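Local coordinates for protein glycogen synthase (Cyanobacterium sp. CLg1, PDB 6GNF) that belongs to the starch and glycogen synthase family of two-domain GT-B-fold enzymes and holds ADP and a glycan in the cleft between its domains, at residues T302-P312 with C436-Y446; Y322-K331 with K512-A520. All coordinates share one frame; numbering follows the deposited sequence.

In the fold
From the N terminus the chain first builds the nine-stranded sheet, whose last strand is 298-300. It leaves that strand through 302-312, which pairs with 436-446 to close contact 1 across the 123 residues between; within that loop, 322-331 begins helix 327-341, and the parallel sheet that starts at strand 352-356 follows it. Segment 512-520 comes last and closes contact 2, so the two loops cross rather than nest. Contact 1 ties the loop 302-312 to the helix beside both ligands; contact 2 ties the next turn and helix to helix 509-520. They meet where Y322 OH probably bonds to Y446 O and Y322 N to P312 O.

Contact 1: residues T302-P312 with C436-Y446; sequences TNGTKIETWNP and CGLNQLYAMMY. With ADP (adenosine-5'-diphosphate), chain F; AC1 (4,6-dideoxy-4-{[(1S,4R,5S,6S)-4,5,6-trihydroxy-3-(hydroxymethyl)cyclohex-2-en-1-yl]amino}-alpha-D-glucopyranose), chain D.
W310 lays its indole flat on Y442, the stack at the middle of this contact. With CG turned away from the carbonyl carbon (chi1 -67°), the side chain heads for helix 439-445. Its CB meets Y442 CD1 at 3.6 Å. CG lies over the CD1-CE1 side of the phenol ring, and CD1 comes closest, 3.4 Å from Y442 CZ; NE1 follows over CZ and CE2. The five-membered ring and the Y442 ring have centroids 3.6 Å apart and planes 12° from parallel. Farther out, W310 CE3 reaches Y446 CE1 at 4.0 Å, and H418 also stacks on the indole. The M445 methyl CE lies tightly against W310 O, a short 3.0 Å, and the same methyl packs on I307 CG2. P312 lies over one face of the Y446 ring in a CH-pi contact, its CD 3.9 Å from the centroid and 6° off the normal, while Y446 OH is hydrogen-bonded to D315 OD2. At the other end one side-chain amide and two backbone N-H groups reach the ligands: N303 ND2 donates to AC1 O6B (2.8 Å), C436 N to AC1 O3B, and L438 N to ADP O2A (3.0 Å). Y442 meets ADP O3' at its ring edge. Aromatic and apolar packing therefore joins the segments, with no hydrogen bond across; these donors hold AC1 and ADP, and the helix start probably favours the negative phosphate.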
loop_
_atom_site.group_PDB
_atom_site.type_symbol
_atom_site.label_atom_id
_atom_site.label_comp_id
_atom_site.label_asym_id
_atom_site.label_seq_id
_atom_site.Cartn_x
_atom_site.Cartn_y
_atom_site.Cartn_z
ATOM N N THR A 302 -3.506 -10.911 -6.837
ATOM C CA THR A 302 -4.244 -10.326 -5.724
ATOM C C THR A 302 -3.529 -10.553 -4.398
ATOM O O THR A 302 -3.214 -11.689 -4.059
ATOM C CB THR A 302 -5.660 -10.933 -5.648
ATOM O OG1 THR A 302 -6.352 -10.663 -6.868
ATOM C CG2 THR A 302 -6.465 -10.354 -4.493
ATOM N N ASN A 303 -3.329 -9.480 -3.630
ATOM C CA ASN A 303 -2.696 -9.585 -2.316
ATOM C C ASN A 303 -3.502 -10.494 -1.410
ATOM O O ASN A 303 -4.728 -10.478 -1.453
ATOM C CB ASN A 303 -2.605 -8.226 -1.608
ATOM C CG ASN A 303 -1.562 -7.304 -2.199
ATOM O OD1 ASN A 303 -0.605 -7.744 -2.851
ATOM N ND2 ASN A 303 -1.728 -6.009 -1.952
ATOM N N GLY A 304 -2.803 -11.265 -0.587
ATOM C CA GLY A 304 -3.400 -11.896 0.571
ATOM C C GLY A 304 -3.082 -11.057 1.788
ATOM O O GLY A 304 -2.706 -9.876 1.681
ATOM N N THR A 305 -3.241 -11.659 2.955
ATOM C CA THR A 305 -2.964 -10.986 4.206
ATOM C C THR A 305 -2.628 -11.999 5.305
ATOM O O THR A 305 -2.992 -13.168 5.224
ATOM C CB THR A 305 -4.171 -10.136 4.619
ATOM O OG1 THR A 305 -3.841 -9.367 5.778
ATOM C CG2 THR A 305 -5.384 -11.008 4.922
ATOM N N LYS A 306 -1.886 -11.545 6.308
ATOM C CA LYS A 306 -1.591 -12.362 7.474
ATOM C C LYS A 306 -2.807 -12.458 8.356
ATOM O O LYS A 306 -3.563 -11.506 8.484
ATOM C CB LYS A 306 -0.451 -11.774 8.303
ATOM C CG LYS A 306 0.920 -12.157 7.820
ATOM C CD LYS A 306 2.000 -11.426 8.600
ATOM C CE LYS A 306 2.083 -11.922 10.021
ATOM N NZ LYS A 306 3.366 -11.554 10.650
ATOM N N ILE A 307 -2.907 -13.585 9.052
ATOM C CA ILE A 307 -4.057 -13.879 9.878
ATOM C C ILE A 307 -3.775 -13.529 11.341
ATOM O O ILE A 307 -4.695 -13.136 12.052
ATOM C CB ILE A 307 -4.467 -15.363 9.686
ATOM C CG1 ILE A 307 -4.893 -15.609 8.224
ATOM C CG2 ILE A 307 -5.516 -15.771 10.701
ATOM C CD1 ILE A 307 -4.956 -17.076 7.847
ATOM N N GLU A 308 -2.522 -13.623 11.773
ATOM C CA GLU A 308 -2.132 -13.452 13.180
ATOM C C GLU A 308 -2.784 -12.287 13.944
ATOM O O GLU A 308 -3.417 -12.514 14.973
ATOM C CB GLU A 308 -0.618 -13.346 13.304
ATOM C CG GLU A 308 0.116 -14.672 13.129
ATOM C CD GLU A 308 1.564 -14.493 12.716
ATOM O OE1 GLU A 308 1.954 -15.072 11.677
ATOM O OE2 GLU A 308 2.300 -13.775 13.425
ATOM N N THR A 309 -2.571 -11.056 13.500
ATOM C CA THR A 309 -3.129 -9.894 14.196
ATOM C C THR A 309 -4.628 -9.723 13.926
ATOM O O THR A 309 -5.372 -9.312 14.820
ATOM C CB THR A 309 -2.407 -8.588 13.782
ATOM O OG1 THR A 309 -0.996 -8.735 13.975
ATOM C CG2 THR A 309 -2.911 -7.389 14.599
ATOM N N TRP A 310 -5.052 -10.029 12.697
ATOM C CA TRP A 310 -6.418 -9.775 12.248
ATOM C C TRP A 310 -7.234 -11.057 12.069
ATOM O O TRP A 310 -7.258 -11.645 10.982
ATOM C CB TRP A 310 -6.400 -8.985 10.935
ATOM C CG TRP A 310 -5.868 -7.605 11.093
ATOM C CD1 TRP A 310 -4.575 -7.207 10.927
ATOM C CD2 TRP A 310 -6.605 -6.436 11.463
ATOM N NE1 TRP A 310 -4.463 -5.861 11.167
ATOM C CE2 TRP A 310 -5.694 -5.363 11.499
ATOM C CE3 TRP A 310 -7.946 -6.192 11.772
ATOM C CZ2 TRP A 310 -6.079 -4.063 11.822
ATOM C CZ3 TRP A 310 -8.333 -4.896 12.098
ATOM C CH2 TRP A 310 -7.401 -3.850 12.120
ATOM N N ASN A 311 -7.832 -11.519 13.161
ATOM C CA ASN A 311 -8.866 -12.544 13.098
ATOM C C ASN A 311 -9.688 -12.510 14.371
ATOM O O ASN A 311 -9.136 -12.349 15.465
ATOM C CB ASN A 311 -8.302 -13.950 12.860
ATOM C CG ASN A 311 -7.563 -14.508 14.061
ATOM O OD1 ASN A 311 -8.098 -15.324 14.810
ATOM N ND2 ASN A 311 -6.340 -14.092 14.238
ATOM N N PRO A 312 -11.001 -12.720 14.236
ATOM C CA PRO A 312 -11.895 -12.536 15.361
ATOM C C PRO A 312 -11.651 -13.502 16.513
ATOM O O PRO A 312 -11.974 -13.172 17.652
ATOM C CB PRO A 312 -13.279 -12.745 14.739
ATOM C CG PRO A 312 -13.043 -13.577 13.530
ATOM C CD PRO A 312 -11.717 -13.128 13.013
ATOM N N CYS A 436 -5.375 -2.832 -4.884
ATOM C CA CYS A 436 -5.934 -4.036 -4.275
ATOM C C CYS A 436 -6.847 -3.706 -3.111
ATOM O O CYS A 436 -8.033 -4.032 -3.137
ATOM C CB CYS A 436 -4.836 -4.991 -3.810
ATOM S SG CYS A 436 -5.475 -6.558 -3.173
ATOM N N GLY A 437 -6.291 -3.048 -2.095
ATOM C CA GLY A 437 -7.017 -2.760 -0.869
ATOM C C GLY A 437 -6.796 -3.876 0.129
ATOM O O GLY A 437 -6.697 -5.038 -0.256
ATOM N N LEU A 438 -6.741 -3.519 1.410
ATOM C CA LEU A 438 -6.546 -4.507 2.463
ATOM C C LEU A 438 -7.725 -4.577 3.442
ATOM O O LEU A 438 -8.050 -5.655 3.926
ATOM C CB LEU A 438 -5.232 -4.252 3.189
ATOM C CG LEU A 438 -3.919 -4.459 2.394
ATOM C CD1 LEU A 438 -2.695 -4.254 3.272
ATOM C CD2 LEU A 438 -3.876 -5.849 1.774
ATOM N N ASN A 439 -8.371 -3.447 3.713
ATOM C CA ASN A 439 -9.513 -3.405 4.615
ATOM C C ASN A 439 -10.547 -4.468 4.360
ATOM O O ASN A 439 -11.030 -5.079 5.304
ATOM C CB ASN A 439 -10.222 -2.064 4.524
ATOM C CG ASN A 439 -9.549 -0.991 5.335
ATOM O OD1 ASN A 439 -8.404 -1.137 5.781
ATOM N ND2 ASN A 439 -10.250 0.116 5.508
ATOM N N GLN A 440 -10.887 -4.672 3.092
ATOM C CA GLN A 440 -11.966 -5.587 2.737
ATOM C C GLN A 440 -11.603 -7.038 3.060
ATOM O O GLN A 440 -12.482 -7.831 3.391
ATOM C CB GLN A 440 -12.380 -5.423 1.267
ATOM C CG GLN A 440 -11.460 -6.066 0.235
ATOM C CD GLN A 440 -10.270 -5.203 -0.157
ATOM O OE1 GLN A 440 -9.921 -4.227 0.525
ATOM N NE2 GLN A 440 -9.672 -5.532 -1.284
ATOM N N LEU A 441 -10.314 -7.359 3.013
ATOM C CA LEU A 441 -9.844 -8.702 3.344
ATOM C C LEU A 441 -9.980 -8.938 4.840
ATOM O O LEU A 441 -10.545 -9.947 5.276
ATOM C CB LEU A 441 -8.391 -8.892 2.919
ATOM C CG LEU A 441 -8.031 -8.588 1.462
ATOM C CD1 LEU A 441 -6.574 -8.941 1.201
ATOM C CD2 LEU A 441 -8.937 -9.330 0.495
ATOM N N TYR A 442 -9.500 -7.982 5.629
ATOM C CA TYR A 442 -9.673 -8.039 7.071
ATOM C C TYR A 442 -11.149 -8.165 7.414
ATOM O O TYR A 442 -11.547 -9.027 8.203
ATOM C CB TYR A 442 -9.108 -6.786 7.740
ATOM C CG TYR A 442 -7.604 -6.634 7.694
ATOM C CD1 TYR A 442 -6.763 -7.734 7.620
ATOM C CD2 TYR A 442 -7.021 -5.374 7.767
ATOM C CE1 TYR A 442 -5.388 -7.587 7.597
ATOM C CE2 TYR A 442 -5.648 -5.220 7.749
ATOM C CZ TYR A 442 -4.837 -6.332 7.662
ATOM O OH TYR A 442 -3.472 -6.171 7.631
ATOM N N ALA A 443 -11.961 -7.294 6.829
ATOM C CA ALA A 443 -13.385 -7.256 7.120
ATOM C C ALA A 443 -14.031 -8.623 6.923
ATOM O O ALA A 443 -14.792 -9.083 7.769
ATOM C CB ALA A 443 -14.072 -6.217 6.249
ATOM N N MET A 444 -13.742 -9.265 5.800
ATOM C CA MET A 444 -14.331 -10.561 5.499
ATOM C C MET A 444 -13.954 -11.627 6.525
ATOM O O MET A 444 -14.780 -12.456 6.880
ATOM C CB MET A 444 -13.985 -11.005 4.075
ATOM C CG MET A 444 -14.732 -10.202 3.019
ATOM S SD MET A 444 -14.518 -10.767 1.322
ATOM C CE MET A 444 -12.850 -10.226 0.982
ATOM N N MET A 445 -12.721 -11.616 7.013
ATOM C CA MET A 445 -12.322 -12.571 8.053
ATOM C C MET A 445 -13.112 -12.390 9.349
ATOM O O MET A 445 -13.256 -13.335 10.113
ATOM C CB MET A 445 -10.833 -12.460 8.362
ATOM C CG MET A 445 -9.929 -12.963 7.268
ATOM S SD MET A 445 -8.174 -12.705 7.660
ATOM C CE MET A 445 -7.955 -13.861 9.017
ATOM N N TYR A 446 -13.616 -11.176 9.577
ATOM C CA TYR A 446 -14.438 -10.872 10.748
ATOM C C TYR A 446 -15.948 -11.025 10.479
ATOM O O TYR A 446 -16.758 -10.754 11.356
ATOM C CB TYR A 446 -14.137 -9.449 11.250
ATOM C CG TYR A 446 -12.824 -9.326 12.010
ATOM C CD1 TYR A 446 -11.613 -9.447 11.357
ATOM C CD2 TYR A 446 -12.806 -9.081 13.378
ATOM C CE1 TYR A 446 -10.411 -9.337 12.034
ATOM C CE2 TYR A 446 -11.608 -8.968 14.069
ATOM C CZ TYR A 446 -10.411 -9.093 13.390
ATOM O OH TYR A 446 -9.196 -8.990 14.055
HETATM P PB ADP F . -3.512 2.019 1.350
HETATM O O1B ADP F . -3.899 2.464 -0.036
HETATM O O2B ADP F . -2.372 1.039 1.368
HETATM O O3B ADP F . -3.413 3.148 2.340
HETATM P PA ADP F . -4.853 -0.415 2.120
HETATM O O1A ADP F . -4.098 -1.215 1.067
HETATM O O2A ADP F . -6.301 -0.742 2.458
HETATM O O3A ADP F . -4.812 1.173 1.801
HETATM O "O5'" ADP F . -4.011 -0.465 3.500
HETATM C "C5'" ADP F . -4.174 0.533 4.515
HETATM C "C4'" ADP F . -3.965 -0.140 5.866
HETATM O "O4'" ADP F . -3.810 0.809 6.923
HETATM C "C3'" ADP F . -5.165 -0.991 6.226
HETATM O "O3'" ADP F . -4.678 -2.225 6.762
HETATM C "C2'" ADP F . -5.926 -0.172 7.244
HETATM O "O2'" ADP F . -6.529 -1.055 8.185
HETATM C "C1'" ADP F . -4.867 0.710 7.880
HETATM N N9 ADP F . -5.278 2.097 8.233
HETATM C C8 ADP F . -5.494 3.119 7.377
HETATM N N7 ADP F . -5.821 4.260 8.044
HETATM C C5 ADP F . -5.803 3.974 9.357
HETATM C C6 ADP F . -6.048 4.702 10.619
HETATM N N6 ADP F . -6.390 6.006 10.618
HETATM N N1 ADP F . -5.926 4.026 11.781
HETATM C C2 ADP F . -5.592 2.725 11.822
HETATM N N3 ADP F . -5.354 2.005 10.710
HETATM C C4 ADP F . -5.436 2.555 9.475
HETATM C C1 AC1 D . 2.827 4.343 -0.303
HETATM O O2 AC1 D . 3.913 3.541 -2.331
HETATM C C2 AC1 D . 2.971 3.189 -1.297
HETATM C C4A AC1 D . -2.554 -1.583 -2.133
HETATM C C3 AC1 D . 1.625 2.790 -1.904
HETATM O O3 AC1 D . 1.844 1.599 -2.666
HETATM C C4 AC1 D . 0.548 2.570 -0.818
HETATM N N4A AC1 D . -0.783 2.172 -1.334
HETATM C C5 AC1 D . 0.478 3.863 0.009
HETATM O O5 AC1 D . 1.751 4.111 0.618
HETATM C C6 AC1 D . -0.557 3.810 1.121
HETATM C C1B AC1 D . -1.061 1.003 -2.172
HETATM C C2B AC1 D . -2.539 0.870 -2.644
HETATM O O2B AC1 D . -3.349 1.994 -2.318
HETATM C C3B AC1 D . -3.324 -0.296 -2.086
HETATM O O3B AC1 D . -4.504 -0.481 -2.867
HETATM O O4 AC1 D . -3.322 -2.538 -1.393
HETATM C C5B AC1 D . -1.186 -1.411 -1.526
HETATM C C7B AC1 D . -0.551 -0.250 -1.503
HETATM C C6B AC1 D . -0.499 -2.618 -0.969
HETATM O O6B AC1 D . -0.382 -3.558 -2.039
#

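Contact 2: residues Y322-K331 with K512-A520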
loop_
_atom_site.group_PDB
_atom_site.type_symbol
_atom_site.label_atom_id
_atom_site.label_comp_id
_atom_site.label_asym_id
_atom_site.label_seq_id
_atom_site.Cartn_x
_atom_site.Cartn_y
_atom_site.Cartn_z
ATOM N N TYR A 322 -14.725 -14.271 18.689
ATOM C CA TYR A 322 -15.759 -15.124 18.126
ATOM C C TYR A 322 -15.240 -15.861 16.906
ATOM O O TYR A 322 -14.194 -15.527 16.375
ATOM C CB TYR A 322 -17.007 -14.303 17.764
ATOM C CG TYR A 322 -16.787 -13.221 16.721
ATOM C CD1 TYR A 322 -16.889 -13.501 15.363
ATOM C CD2 TYR A 322 -16.491 -11.912 17.094
ATOM C CE1 TYR A 322 -16.689 -12.516 14.407
ATOM C CE2 TYR A 322 -16.293 -10.920 16.147
ATOM C CZ TYR A 322 -16.396 -11.225 14.806
ATOM O OH TYR A 322 -16.176 -10.242 13.871
ATOM N N ASN A 323 -15.984 -16.875 16.485
ATOM C CA ASN A 323 -15.728 -17.598 15.244
ATOM C C ASN A 323 -17.045 -17.690 14.477
ATOM O O ASN A 323 -18.029 -17.063 14.873
ATOM C CB ASN A 323 -15.145 -18.981 15.539
ATOM C CG ASN A 323 -16.074 -19.849 16.370
ATOM O OD1 ASN A 323 -17.176 -19.447 16.746
ATOM N ND2 ASN A 323 -15.612 -21.042 16.691
ATOM N N SER A 324 -17.068 -18.420 13.368
ATOM C CA SER A 324 -18.280 -18.479 12.546
ATOM C C SER A 324 -19.466 -19.062 13.313
ATOM O O SER A 324 -20.594 -18.640 13.102
ATOM C CB SER A 324 -18.038 -19.253 11.248
ATOM O OG SER A 324 -17.518 -20.537 11.533
ATOM N N ARG A 325 -19.211 -20.005 14.215
ATOM C CA ARG A 325 -20.281 -20.583 15.024
ATOM C C ARG A 325 -20.849 -19.599 16.047
ATOM O O ARG A 325 -22.057 -19.580 16.270
ATOM C CB ARG A 325 -19.805 -21.843 15.752
ATOM C CG ARG A 325 -19.425 -22.994 14.830
ATOM C CD ARG A 325 -19.355 -24.320 15.580
ATOM N NE ARG A 325 -18.694 -24.208 16.887
ATOM C CZ ARG A 325 -17.378 -24.070 17.078
ATOM N NH1 ARG A 325 -16.536 -24.013 16.048
ATOM N NH2 ARG A 325 -16.897 -23.981 18.319
ATOM N N THR A 326 -19.989 -18.783 16.658
ATOM C CA THR A 326 -20.424 -17.895 17.742
ATOM C C THR A 326 -20.569 -16.439 17.307
ATOM O O THR A 326 -20.563 -15.534 18.139
ATOM C CB THR A 326 -19.459 -17.964 18.942
ATOM O OG1 THR A 326 -18.188 -17.417 18.575
ATOM C CG2 THR A 326 -19.284 -19.405 19.401
ATOM N N ILE A 327 -20.650 -16.213 16.001
ATOM C CA ILE A 327 -20.735 -14.860 15.458
ATOM C C ILE A 327 -21.946 -14.073 15.979
ATOM O O ILE A 327 -21.857 -12.867 16.200
ATOM C CB ILE A 327 -20.749 -14.875 13.914
ATOM C CG1 ILE A 327 -20.623 -13.452 13.364
ATOM C CG2 ILE A 327 -22.018 -15.546 13.382
ATOM C CD1 ILE A 327 -20.420 -13.378 11.866
ATOM N N ASN A 328 -23.075 -14.745 16.175
ATOM C CA ASN A 328 -24.277 -14.064 16.655
ATOM C C ASN A 328 -24.125 -13.482 18.063
ATOM O O ASN A 328 -24.724 -12.450 18.373
ATOM C CB ASN A 328 -25.485 -15.002 16.617
ATOM C CG ASN A 328 -25.972 -15.283 15.204
ATOM O OD1 ASN A 328 -25.686 -14.545 14.261
ATOM N ND2 ASN A 328 -26.737 -16.354 15.059
ATOM N N SER A 329 -23.340 -14.145 18.911
ATOM C CA SER A 329 -23.032 -13.633 20.250
ATOM C C SER A 329 -21.925 -12.566 20.199
ATOM O O SER A 329 -22.180 -11.373 20.360
ATOM C CB SER A 329 -22.603 -14.777 21.180
ATOM O OG SER A 329 -23.463 -15.891 21.064
ATOM N N GLY A 330 -20.708 -12.993 19.892
ATOM C CA GLY A 330 -19.525 -12.146 20.031
ATOM C C GLY A 330 -19.526 -10.890 19.176
ATOM O O GLY A 330 -19.039 -9.842 19.601
ATOM N N LYS A 331 -20.033 -11.000 17.953
ATOM C CA LYS A 331 -20.058 -9.856 17.053
ATOM C C LYS A 331 -21.090 -8.817 17.474
ATOM O O LYS A 331 -20.874 -7.631 17.263
ATOM C CB LYS A 331 -20.294 -10.285 15.604
ATOM C CG LYS A 331 -19.686 -9.321 14.600
ATOM C CD LYS A 331 -19.940 -9.749 13.165
ATOM C CE LYS A 331 -19.065 -8.970 12.196
ATOM N NZ LYS A 331 -19.374 -7.519 12.190
ATOM N N LYS A 512 -27.099 -13.206 6.998
ATOM C CA LYS A 512 -26.424 -14.194 7.845
ATOM C C LYS A 512 -25.522 -15.122 7.041
ATOM O O LYS A 512 -24.414 -15.447 7.483
ATOM C CB LYS A 512 -27.431 -15.040 8.633
ATOM C CG LYS A 512 -27.668 -14.587 10.068
ATOM C CD LYS A 512 -28.522 -13.330 10.157
ATOM C CE LYS A 512 -29.662 -13.495 11.160
ATOM N NZ LYS A 512 -29.210 -13.906 12.519
ATOM N N LYS A 513 -26.000 -15.549 5.874
ATOM C CA LYS A 513 -25.235 -16.445 5.016
ATOM C C LYS A 513 -24.005 -15.748 4.437
ATOM O O LYS A 513 -22.930 -16.345 4.378
ATOM C CB LYS A 513 -26.105 -16.981 3.879
ATOM C CG LYS A 513 -25.449 -18.094 3.070
ATOM C CD LYS A 513 -26.264 -18.434 1.832
ATOM C CE LYS A 513 -25.779 -19.717 1.175
ATOM N NZ LYS A 513 -24.349 -19.641 0.771
ATOM N N MET A 514 -24.170 -14.492 4.025
ATOM C CA MET A 514 -23.074 -13.719 3.437
ATOM C C MET A 514 -21.915 -13.543 4.425
ATOM O O MET A 514 -20.742 -13.571 4.031
ATOM C CB MET A 514 -23.571 -12.356 2.933
ATOM C CG MET A 514 -22.563 -11.609 2.069
ATOM S SD MET A 514 -23.212 -10.144 1.228
ATOM C CE MET A 514 -24.035 -10.869 -0.184
ATOM N N ARG A 515 -22.235 -13.351 5.700
ATOM C CA ARG A 515 -21.205 -13.236 6.732
ATOM C C ARG A 515 -20.417 -14.527 6.893
ATOM O O ARG A 515 -19.210 -14.494 7.049
ATOM C CB ARG A 515 -21.826 -12.862 8.075
ATOM C CG ARG A 515 -22.507 -11.506 8.083
ATOM C CD ARG A 515 -22.824 -11.060 9.498
ATOM N NE ARG A 515 -23.534 -12.087 10.257
ATOM C CZ ARG A 515 -23.916 -11.941 11.519
ATOM N NH1 ARG A 515 -24.555 -12.924 12.142
ATOM N NH2 ARG A 515 -23.670 -10.811 12.170
ATOM N N LEU A 516 -21.123 -15.652 6.921
ATOM C CA LEU A 516 -20.478 -16.955 7.040
ATOM C C LEU A 516 -19.612 -17.233 5.825
ATOM O O LEU A 516 -18.497 -17.736 5.970
ATOM C CB LEU A 516 -21.517 -18.069 7.239
ATOM C CG LEU A 516 -21.882 -18.451 8.684
ATOM C CD1 LEU A 516 -21.867 -17.265 9.642
ATOM C CD2 LEU A 516 -23.237 -19.145 8.726
ATOM N N ASP A 517 -20.107 -16.866 4.642
ATOM C CA ASP A 517 -19.350 -17.034 3.395
ATOM C C ASP A 517 -18.091 -16.171 3.404
ATOM O O ASP A 517 -17.029 -16.609 2.958
ATOM C CB ASP A 517 -20.206 -16.683 2.168
ATOM C CG ASP A 517 -21.296 -17.710 1.893
ATOM O OD1 ASP A 517 -21.480 -18.603 2.743
ATOM O OD2 ASP A 517 -21.978 -17.619 0.846
ATOM N N CYS A 518 -18.216 -14.955 3.932
ATOM C CA CYS A 518 -17.078 -14.075 4.104
ATOM C C CYS A 518 -16.049 -14.696 5.038
ATOM O O CYS A 518 -14.865 -14.688 4.729
ATOM C CB CYS A 518 -17.509 -12.710 4.653
ATOM S SG CYS A 518 -18.194 -11.585 3.412
ATOM N N MET A 519 -16.493 -15.210 6.182
ATOM C CA MET A 519 -15.561 -15.793 7.152
ATOM C C MET A 519 -14.875 -17.052 6.614
ATOM O O MET A 519 -13.749 -17.340 6.978
ATOM C CB MET A 519 -16.254 -16.085 8.486
ATOM C CG MET A 519 -16.641 -14.829 9.251
ATOM S SD MET A 519 -17.214 -15.157 10.927
ATOM C CE MET A 519 -15.669 -15.571 11.732
ATOM N N ALA A 520 -15.548 -17.780 5.726
ATOM C CA ALA A 520 -14.978 -18.984 5.112
ATOM C C ALA A 520 -14.033 -18.659 3.954
ATOM O O ALA A 520 -13.334 -19.542 3.467
ATOM C CB ALA A 520 -16.088 -19.898 4.628
#
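K512 leads off with a loose approach to N328, its NZ 4.0 Å from N328 OD1. One turn later R515 carries most of the polar contact. Its NH1 gives N328 OD1 a weak hydrogen bond, 2.9 Å long but bent to 121°, with the oxygen at the edge of the guanidinium and in its plane. One face of that group is covered by I327, whose CD1 sits over the centre and lies 3.7 Å from R515 NE; a methyl thus covers the flat group from above. R515 NH2 also passes K331 CD, part of the aliphatic chain of a lysine whose NZ goes on to A422 O and T448 OG1. L516 follows, placing CD1 against I327 CG2 at 4.1 Å and near S324 O. M519 closes the row. A bend at its last torsion (chi3 73°) turns CE onto the 322-331 backbone, 3.6 Å from S324 N, while SD slides past I327 CD1 at 3.8 Å; the methyl also touches the Y322 ring obliquely. The short segments of helices 327-341 and 509-520 run nearly perpendicular, at 83°, with axes 12.7 Å apart, a separation spanned by the side chains of R515 and M519. Helix 509-520 also rests M514 and R515 on I449 of strand 449-452, and M519 touches P312 of the loop 302-312, so it packs against both the parallel sheet and the chain leading into helix 327-341.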